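Local coordinates for protein esterase (Thermotoga maritima, PDB 3DOH) that probably hydrolyses carboxylic esters, as a thermostable esterase that joins an immunoglobulin-like domain to an alpha/beta-hydrolase domain, at residues V6-E20 and F129-I141. Residues are numbered along the deposited sequence; the frame is centred on the assembly and turned at random.
Sequences VKSVTLITKVFPEGE and FTSKQTDEKHLII. With SO4 (sulfate ion), chain F; SO4 (sulfate ion), chain G.
Thr-13 and His-138 are neighbours on adjacent parallel strands, their side chains side by side on one face of the sheet and pointing the same way. Thr-13 OG1 lies at the imidazole edge, 3.1 Å from His-138 CD2, and donates a hydrogen bond to Glu-20 OE2 (2.7 Å). With OG1 set between the backbone N and the carbonyl carbon (chi1 65°), the hydroxyl can touch the ring while holding the carboxylate. The ring itself is gripped at both nitrogens: His-138 NE2 gives an almost straight bond, 2.7 Å long, to the anti lone pair of Glu-136 OE1, in the imidazole plane, and His-138 ND1 binds a sulfate oxygen, probably from the crystallisation liquor. Replacing His-138 by an alanine would probably leave Glu-136 OE1 without this donor and open a gap beside Thr-13 OG1.

The backbones are zipped by alternating bonds: Leu-11 N to Asp-135 O, Lys-137 N to Leu-11 O, Thr-13 N to Lys-137 O and Leu-139 N to Thr-13 O. A water continues the ladder, linking Val-15 N to Leu-139 O. On the sheet face opposite His-138, Ile-12 CG2 meets Leu-139 CD1 at 3.3 Å, and Ile-12 CD1 rests alongside Lys-137 CB. At the far end, where the two segments diverge, Val-6 CG2 sits over one face of the Phe-129 ring in a CH-pi contact, 3.7 Å from its centroid.

Farther out, Arg-105 forms salt bridges with both Glu-20 and Glu-136, which probably eases the proximity of these two acids. Tyr-191 meets the His-138 ring edge-to-face and hydrogen-bonds Glu-20 OE2. The parallel pairing of 8-16 with the second half of 129-139 joins the first and last strands of the N-terminal beta domain, a parallel closure in keeping with its immunoglobulin-like fold.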
ATOM      1  N   VAL A   6      -9.888  14.944 -39.225  1.00 50.02           N
ATOM      2  CA  VAL A   6     -10.128  15.533 -37.913  1.00 49.65           C
ATOM      3  C   VAL A   6     -10.122  17.057 -37.983  1.00 49.65           C
ATOM      4  O   VAL A   6      -9.126  17.666 -38.370  1.00 49.30           O
ATOM      5  CB  VAL A   6      -9.078  15.072 -36.886  1.00 49.51           C
ATOM      6  CG1 VAL A   6      -8.860  16.145 -35.831  1.00 49.22           C
ATOM      7  CG2 VAL A   6      -9.505  13.761 -36.243  1.00 49.36           C
ATOM      8  N   LYS A   7     -11.242  17.666 -37.605  1.00 49.54           N
ATOM      9  CA  LYS A   7     -11.465  19.090 -37.857  1.00 49.06           C
ATOM     10  C   LYS A   7     -10.662  20.011 -36.932  1.00 47.22           C
ATOM     11  O   LYS A   7     -10.202  21.076 -37.362  1.00 47.27           O
ATOM     12  CB  LYS A   7     -12.966  19.417 -37.795  1.00 49.63           C
ATOM     13  CG  LYS A   7     -13.869  18.398 -38.556  1.00 53.53           C
ATOM     14  CD  LYS A   7     -15.020  19.119 -39.346  1.00 57.40           C
ATOM     15  CE  LYS A   7     -14.536  19.797 -40.667  1.00 56.76           C
ATOM     16  NZ  LYS A   7     -15.675  20.433 -41.429  1.00 55.95           N
ATOM     17  N   SER A   8     -10.513  19.603 -35.674  1.00 44.52           N
ATOM     18  CA  SER A   8      -9.775  20.387 -34.688  1.00 42.10           C
ATOM     19  C   SER A   8      -9.581  19.586 -33.428  1.00 39.79           C
ATOM     20  O   SER A   8     -10.291  18.599 -33.180  1.00 38.86           O
ATOM     21  CB  SER A   8     -10.518  21.674 -34.314  1.00 42.22           C
ATOM     22  OG  SER A   8     -11.779  21.350 -33.760  1.00 42.72           O
ATOM     23  N   VAL A   9      -8.585  20.031 -32.670  1.00 37.18           N
ATOM     24  CA  VAL A   9      -8.296  19.551 -31.332  1.00 35.52           C
ATOM     25  C   VAL A   9      -8.112  20.769 -30.433  1.00 33.73           C
ATOM     26  O   VAL A   9      -7.237  21.602 -30.643  1.00 33.53           O
ATOM     27  CB  VAL A   9      -7.101  18.615 -31.318  1.00 35.49           C
ATOM     28  CG1 VAL A   9      -7.115  17.774 -32.582  1.00 35.56           C
ATOM     29  CG2 VAL A   9      -5.859  19.405 -31.290  1.00 37.15           C
ATOM     30  N   THR A  10      -9.011  20.905 -29.480  1.00 32.23           N
ATOM     31  CA  THR A  10      -9.142  22.119 -28.739  1.00 30.89           C
ATOM     32  C   THR A  10      -8.861  21.813 -27.280  1.00 30.36           C
ATOM     33  O   THR A  10      -9.453  20.917 -26.686  1.00 30.51           O
ATOM     34  CB  THR A  10     -10.547  22.671 -28.873  1.00 31.17           C
ATOM     35  OG1 THR A  10     -10.934  22.697 -30.251  1.00 30.04           O
ATOM     36  CG2 THR A  10     -10.607  24.063 -28.306  1.00 31.69           C
ATOM     37  N   LEU A  11      -7.915  22.549 -26.736  1.00 29.59           N
ATOM     38  CA  LEU A  11      -7.562  22.505 -25.342  1.00 28.99           C
ATOM     39  C   LEU A  11      -8.581  23.249 -24.511  1.00 28.79           C
ATOM     40  O   LEU A  11      -8.788  24.435 -24.727  1.00 29.34           O
ATOM     41  CB  LEU A  11      -6.212  23.187 -25.200  1.00 28.84           C
ATOM     42  CG  LEU A  11      -4.980  22.288 -25.295  1.00 29.03           C
ATOM     43  CD1 LEU A  11      -5.243  21.084 -26.175  1.00 28.22           C
ATOM     44  CD2 LEU A  11      -3.732  23.083 -25.699  1.00 25.49           C
ATOM     45  N   ILE A  12      -9.240  22.576 -23.578  1.00 28.45           N
ATOM     46  CA  ILE A  12     -10.157  23.276 -22.691  1.00 28.89           C
ATOM     47  C   ILE A  12      -9.433  23.603 -21.372  1.00 29.68           C
ATOM     48  O   ILE A  12      -8.921  22.681 -20.682  1.00 30.39           O
ATOM     49  CB  ILE A  12     -11.453  22.463 -22.408  1.00 28.85           C
ATOM     50  CG1 ILE A  12     -11.990  21.791 -23.675  1.00 28.26           C
ATOM     51  CG2 ILE A  12     -12.514  23.350 -21.731  1.00 27.88           C
ATOM     52  CD1 ILE A  12     -12.497  22.784 -24.746  1.00 27.25           C
ATOM     53  N   THR A  13      -9.363  24.901 -21.048  1.00 29.26           N
ATOM     54  CA  THR A  13      -8.829  25.376 -19.774  1.00 29.38           C
ATOM     55  C   THR A  13      -9.948  25.939 -18.966  1.00 29.29           C
ATOM     56  O   THR A  13     -10.963  26.404 -19.513  1.00 29.54           O
ATOM     57  CB  THR A  13      -7.719  26.496 -19.879  1.00 30.22           C
ATOM     58  OG1 THR A  13      -8.251  27.709 -20.448  1.00 32.33           O
ATOM     59  CG2 THR A  13      -6.500  26.028 -20.690  1.00 30.82           C
ATOM     60  N   LYS A  14      -9.757  25.922 -17.651  1.00 28.68           N
ATOM     61  CA  LYS A  14     -10.760  26.381 -16.735  1.00 28.13           C
ATOM     62  C   LYS A  14     -10.001  26.928 -15.527  1.00 28.37           C
ATOM     63  O   LYS A  14      -8.912  26.408 -15.178  1.00 29.04           O
ATOM     64  CB  LYS A  14     -11.603  25.179 -16.362  1.00 28.15           C
ATOM     65  CG  LYS A  14     -12.790  25.462 -15.493  1.00 30.24           C
ATOM     66  CD  LYS A  14     -13.072  24.246 -14.661  1.00 33.14           C
ATOM     67  CE  LYS A  14     -14.523  24.133 -14.297  1.00 35.64           C
ATOM     68  NZ  LYS A  14     -15.312  23.651 -15.465  1.00 37.13           N
ATOM     69  N   VAL A  15     -10.531  27.949 -14.866  1.00 27.54           N
ATOM     70  CA  VAL A  15      -9.782  28.487 -13.732  1.00 27.71           C
ATOM     71  C   VAL A  15     -10.187  27.753 -12.446  1.00 28.57           C
ATOM     72  O   VAL A  15     -11.356  27.859 -11.985  1.00 28.74           O
ATOM     73  CB  VAL A  15      -9.904  30.043 -13.585  1.00 27.87           C
ATOM     74  CG1 VAL A  15      -9.030  30.563 -12.446  1.00 25.54           C
ATOM     75  CG2 VAL A  15      -9.552  30.755 -14.900  1.00 27.11           C
ATOM     76  N   PHE A  16      -9.228  27.008 -11.882  1.00 28.21           N
ATOM     77  CA  PHE A  16      -9.453  26.261 -10.647  1.00 28.25           C
ATOM     78  C   PHE A  16      -8.899  27.057  -9.448  1.00 29.71           C
ATOM     79  O   PHE A  16      -8.093  27.997  -9.632  1.00 29.84           O
ATOM     80  CB  PHE A  16      -8.805  24.879 -10.720  1.00 26.75           C
ATOM     81  CG  PHE A  16      -9.463  23.955 -11.681  1.00 26.16           C
ATOM     82  CD1 PHE A  16      -8.992  23.845 -12.997  1.00 26.02           C
ATOM     83  CD2 PHE A  16     -10.591  23.208 -11.298  1.00 23.89           C
ATOM     84  CE1 PHE A  16      -9.624  22.996 -13.919  1.00 23.73           C
ATOM     85  CE2 PHE A  16     -11.232  22.373 -12.199  1.00 19.96           C
ATOM     86  CZ  PHE A  16     -10.751  22.240 -13.499  1.00 23.34           C
ATOM     87  N   PRO A  17      -9.299  26.681  -8.207  1.00 30.35           N
ATOM     88  CA  PRO A  17      -8.870  27.542  -7.109  1.00 30.25           C
ATOM     89  C   PRO A  17      -7.370  27.889  -7.108  1.00 30.94           C
ATOM     90  O   PRO A  17      -7.003  29.006  -6.718  1.00 30.81           O
ATOM     91  CB  PRO A  17      -9.316  26.758  -5.870  1.00 30.12           C
ATOM     92  CG  PRO A  17     -10.559  26.026  -6.354  1.00 30.13           C
ATOM     93  CD  PRO A  17     -10.132  25.550  -7.725  1.00 29.94           C
ATOM     94  N   GLU A  18      -6.507  26.978  -7.562  1.00 31.32           N
ATOM     95  CA  GLU A  18      -5.060  27.270  -7.567  1.00 31.89           C
ATOM     96  C   GLU A  18      -4.576  27.786  -8.937  1.00 31.24           C
ATOM     97  O   GLU A  18      -3.369  27.805  -9.221  1.00 31.02           O
ATOM     98  CB  GLU A  18      -4.253  26.053  -7.123  1.00 32.79           C
ATOM     99  CG  GLU A  18      -4.935  25.209  -6.006  1.00 38.45           C
ATOM    100  CD  GLU A  18      -5.580  23.898  -6.514  1.00 47.25           C
ATOM    101  OE1 GLU A  18      -6.819  23.892  -6.859  1.00 48.54           O
ATOM    102  OE2 GLU A  18      -4.823  22.874  -6.567  1.00 50.11           O
ATOM    103  N   GLY A  19      -5.530  28.211  -9.775  1.00 30.05           N
ATOM    104  CA  GLY A  19      -5.237  28.772 -11.074  1.00 28.49           C
ATOM    105  C   GLY A  19      -5.732  27.963 -12.249  1.00 27.82           C
ATOM    106  O   GLY A  19      -6.398  26.923 -12.078  1.00 27.32           O
ATOM    107  N   GLU A  20      -5.398  28.433 -13.446  1.00 27.13           N
ATOM    108  CA  GLU A  20      -5.971  27.907 -14.676  1.00 26.33           C
ATOM    109  C   GLU A  20      -5.254  26.636 -15.111  1.00 26.40           C
ATOM    110  O   GLU A  20      -4.026  26.587 -15.174  1.00 26.26           O
ATOM    111  CB  GLU A  20      -5.905  28.955 -15.789  1.00 25.63           C
ATOM    112  CG  GLU A  20      -6.338  28.441 -17.152  1.00 25.29           C
ATOM    113  CD  GLU A  20      -5.745  29.244 -18.293  1.00 24.57           C
ATOM    114  OE1 GLU A  20      -4.601  29.726 -18.150  1.00 19.60           O
ATOM    115  OE2 GLU A  20      -6.422  29.392 -19.331  1.00 24.81           O
ATOM    116  N   PHE A 129      -5.078   8.860 -35.361  1.00 37.65           N
ATOM    117  CA  PHE A 129      -4.393  10.094 -35.773  1.00 36.36           C
ATOM    118  C   PHE A 129      -3.595  10.636 -34.600  1.00 35.59           C
ATOM    119  O   PHE A 129      -3.842  10.280 -33.457  1.00 36.22           O
ATOM    120  CB  PHE A 129      -5.389  11.170 -36.277  1.00 35.83           C
ATOM    121  CG  PHE A 129      -6.061  11.949 -35.167  1.00 36.39           C
ATOM    122  CD1 PHE A 129      -5.422  13.075 -34.585  1.00 36.46           C
ATOM    123  CD2 PHE A 129      -7.301  11.544 -34.667  1.00 33.25           C
ATOM    124  CE1 PHE A 129      -6.021  13.771 -33.564  1.00 33.75           C
ATOM    125  CE2 PHE A 129      -7.892  12.218 -33.633  1.00 31.40           C
ATOM    126  CZ  PHE A 129      -7.264  13.341 -33.088  1.00 34.90           C
ATOM    127  N   THR A 130      -2.659  11.525 -34.885  1.00 35.01           N
ATOM    128  CA  THR A 130      -1.874  12.179 -33.853  1.00 34.36           C
ATOM    129  C   THR A 130      -1.714  13.602 -34.289  1.00 34.65           C
ATOM    130  O   THR A 130      -1.652  13.870 -35.473  1.00 35.53           O
ATOM    131  CB  THR A 130      -0.508  11.558 -33.719  1.00 33.92           C
ATOM    132  OG1 THR A 130      -0.668  10.159 -33.515  1.00 32.69           O
ATOM    133  CG2 THR A 130       0.243  12.143 -32.535  1.00 33.17           C
ATOM    134  N   SER A 131      -1.645  14.518 -33.328  1.00 34.54           N
ATOM    135  CA  SER A 131      -1.779  15.942 -33.614  1.00 33.82           C
ATOM    136  C   SER A 131      -1.355  16.796 -32.422  1.00 34.50           C
ATOM    137  O   SER A 131      -1.664  16.475 -31.274  1.00 34.37           O
ATOM    138  CB  SER A 131      -3.218  16.276 -34.014  1.00 33.02           C
ATOM    139  OG  SER A 131      -3.363  17.658 -34.292  1.00 32.09           O
ATOM    140  N   LYS A 132      -0.647  17.886 -32.703  1.00 35.12           N
ATOM    141  CA  LYS A 132      -0.604  19.049 -31.788  1.00 35.39           C
ATOM    142  C   LYS A 132      -2.048  19.594 -31.659  1.00 34.87           C
ATOM    143  O   LYS A 132      -2.946  19.154 -32.386  1.00 33.90           O
ATOM    144  CB  LYS A 132       0.357  20.124 -32.314  1.00 36.21           C
ATOM    145  CG  LYS A 132       1.853  19.866 -32.045  1.00 38.08           C
ATOM    146  CD  LYS A 132       2.677  20.198 -33.317  1.00 44.07           C
ATOM    147  CE  LYS A 132       4.233  20.358 -33.099  1.00 44.82           C
ATOM    148  NZ  LYS A 132       4.960  19.206 -32.386  1.00 47.72           N
ATOM    149  N   GLN A 133      -2.289  20.496 -30.710  1.00 34.44           N
ATOM    150  CA  GLN A 133      -3.592  21.156 -30.614  1.00 33.72           C
ATOM    151  C   GLN A 133      -3.723  22.242 -31.686  1.00 34.46           C
ATOM    152  O   GLN A 133      -2.741  22.683 -32.264  1.00 34.60           O
ATOM    153  CB  GLN A 133      -3.775  21.800 -29.252  1.00 33.22           C
ATOM    154  CG  GLN A 133      -3.081  23.125 -29.085  1.00 29.06           C
ATOM    155  CD  GLN A 133      -1.684  22.958 -28.548  1.00 30.37           C
ATOM    156  OE1 GLN A 133      -1.058  23.921 -28.121  1.00 32.80           O
ATOM    157  NE2 GLN A 133      -1.184  21.732 -28.539  1.00 27.65           N
ATOM    158  N   THR A 134      -4.954  22.688 -31.916  1.00 35.27           N
ATOM    159  CA  THR A 134      -5.218  23.719 -32.914  1.00 36.00           C
ATOM    160  C   THR A 134      -6.029  24.890 -32.360  1.00 37.15           C
ATOM    161  O   THR A 134      -6.516  25.727 -33.121  1.00 37.81           O
ATOM    162  CB  THR A 134      -5.941  23.140 -34.144  1.00 35.29           C
ATOM    163  OG1 THR A 134      -4.978  22.603 -35.059  1.00 35.42           O
ATOM    164  CG2 THR A 134      -6.751  24.221 -34.844  1.00 36.17           C
ATOM    165  N   ASP A 135      -6.180  24.941 -31.047  1.00 37.78           N
ATOM    166  CA  ASP A 135      -7.167  25.819 -30.446  1.00 38.26           C
ATOM    167  C   ASP A 135      -7.102  25.678 -28.941  1.00 37.99           C
ATOM    168  O   ASP A 135      -6.986  24.571 -28.416  1.00 38.36           O
ATOM    169  CB  ASP A 135      -8.570  25.468 -30.946  1.00 38.94           C
ATOM    170  CG  ASP A 135      -8.966  26.262 -32.175  1.00 41.26           C
ATOM    171  OD1 ASP A 135      -9.465  27.396 -32.017  1.00 44.87           O
ATOM    172  OD2 ASP A 135      -8.778  25.753 -33.300  1.00 44.34           O
ATOM    173  N   GLU A 136      -7.177  26.803 -28.244  1.00 36.91           N
ATOM    174  CA  GLU A 136      -7.496  26.759 -26.840  1.00 36.08           C
ATOM    175  C   GLU A 136      -8.958  27.216 -26.764  1.00 36.08           C
ATOM    176  O   GLU A 136      -9.470  27.765 -27.723  1.00 36.89           O
ATOM    177  CB  GLU A 136      -6.537  27.666 -26.065  1.00 35.50           C
ATOM    178  CG  GLU A 136      -5.041  27.422 -26.396  1.00 36.20           C
ATOM    179  CD  GLU A 136      -4.069  28.121 -25.435  1.00 35.76           C
ATOM    180  OE1 GLU A 136      -4.528  28.766 -24.483  1.00 36.47           O
ATOM    181  OE2 GLU A 136      -2.839  28.018 -25.613  1.00 33.51           O
ATOM    182  N   LYS A 137      -9.652  26.943 -25.667  1.00 35.94           N
ATOM    183  CA  LYS A 137     -10.987  27.522 -25.368  1.00 36.05           C
ATOM    184  C   LYS A 137     -10.876  27.793 -23.880  1.00 35.57           C
ATOM    185  O   LYS A 137     -10.643  26.844 -23.124  1.00 35.95           O
ATOM    186  CB  LYS A 137     -12.105  26.480 -25.612  1.00 36.54           C
ATOM    187  CG  LYS A 137     -13.484  26.991 -25.996  1.00 37.31           C
ATOM    188  CD  LYS A 137     -14.396  27.219 -24.794  1.00 38.13           C
ATOM    189  CE  LYS A 137     -15.889  27.487 -25.212  1.00 38.27           C
ATOM    190  NZ  LYS A 137     -16.240  28.962 -25.481  1.00 36.78           N
ATOM    191  N   HIS A 138     -11.037  29.047 -23.469  1.00 34.53           N
ATOM    192  CA  HIS A 138     -10.799  29.434 -22.083  1.00 33.68           C
ATOM    193  C   HIS A 138     -12.111  29.666 -21.342  1.00 33.39           C
ATOM    194  O   HIS A 138     -12.701  30.743 -21.430  1.00 33.43           O
ATOM    195  CB  HIS A 138      -9.928  30.691 -22.021  1.00 32.77           C
ATOM    196  CG  HIS A 138      -8.661  30.588 -22.811  1.00 34.12           C
ATOM    197  ND1 HIS A 138      -8.276  31.543 -23.727  1.00 32.09           N
ATOM    198  CD2 HIS A 138      -7.690  29.644 -22.821  1.00 33.45           C
ATOM    199  CE1 HIS A 138      -7.123  31.191 -24.268  1.00 30.81           C
ATOM    200  NE2 HIS A 138      -6.746  30.043 -23.734  1.00 30.98           N
ATOM    201  N   LEU A 139     -12.561  28.651 -20.614  1.00 33.33           N
ATOM    202  CA  LEU A 139     -13.953  28.571 -20.187  1.00 33.45           C
ATOM    203  C   LEU A 139     -14.249  29.575 -19.078  1.00 33.23           C
ATOM    204  O   LEU A 139     -13.982  29.315 -17.905  1.00 32.66           O
ATOM    205  CB  LEU A 139     -14.290  27.154 -19.718  1.00 33.50           C
ATOM    206  CG  LEU A 139     -14.777  26.181 -20.794  1.00 32.19           C
ATOM    207  CD1 LEU A 139     -15.081  24.819 -20.189  1.00 30.71           C
ATOM    208  CD2 LEU A 139     -15.996  26.738 -21.511  1.00 30.39           C
ATOM    209  N   ILE A 140     -14.801  30.722 -19.457  1.00 33.37           N
ATOM    210  CA  ILE A 140     -15.168  31.752 -18.492  1.00 33.65           C
ATOM    211  C   ILE A 140     -14.233  32.954 -18.586  1.00 34.95           C
ATOM    212  O   ILE A 140     -14.650  34.094 -18.387  1.00 37.06           O
ATOM    213  CB  ILE A 140     -15.146  31.208 -17.051  1.00 33.37           C
ATOM    214  CG1 ILE A 140     -16.066  29.992 -16.926  1.00 32.60           C
ATOM    215  CG2 ILE A 140     -15.552  32.293 -16.066  1.00 32.21           C
ATOM    216  CD1 ILE A 140     -17.539  30.335 -16.956  1.00 30.88           C
ATOM    217  N   ILE A 141     -12.967  32.689 -18.891  1.00 35.09           N
ATOM    218  CA  ILE A 141     -12.015  33.750 -19.197  1.00 33.93           C
ATOM    219  C   ILE A 141     -12.311  34.383 -20.552  1.00 33.96           C
ATOM    220  O   ILE A 141     -11.942  35.529 -20.806  1.00 34.13           O
ATOM    221  CB  ILE A 141     -10.566  33.227 -19.191  1.00 33.57           C
ATOM    222  CG1 ILE A 141     -10.057  33.085 -17.755  1.00 32.72           C
ATOM    223  CG2 ILE A 141      -9.663  34.153 -19.992  1.00 33.92           C
ATOM    224  CD1 ILE A 141      -8.616  32.633 -17.661  1.00 31.48           C
TER
HETATM  225  S   SO4 F 403     -17.959  29.734 -21.387  1.00 43.03           S
HETATM  226  O1  SO4 F 403     -16.956  29.700 -22.449  1.00 43.03           O
HETATM  227  O2  SO4 F 403     -18.968  28.707 -21.590  1.00 44.21           O
HETATM  228  O3  SO4 F 403     -18.642  31.001 -21.382  1.00 43.83           O
HETATM  229  O4  SO4 F 403     -17.346  29.556 -20.079  1.00 44.72           O
HETATM  230  S   SO4 G 404      -9.604  34.825 -24.440  1.00 49.65           S
HETATM  231  O1  SO4 G 404      -8.414  35.360 -23.780  1.00 50.49           O
HETATM  232  O2  SO4 G 404      -9.245  34.608 -25.846  1.00 50.93           O
HETATM  233  O3  SO4 G 404     -10.737  35.755 -24.331  1.00 48.32           O
HETATM  234  O4  SO4 G 404      -9.982  33.547 -23.825  1.00 50.16           O
HETATM  235  O   HOH W   1     -12.768  29.273 -15.458  1.00 35.21           O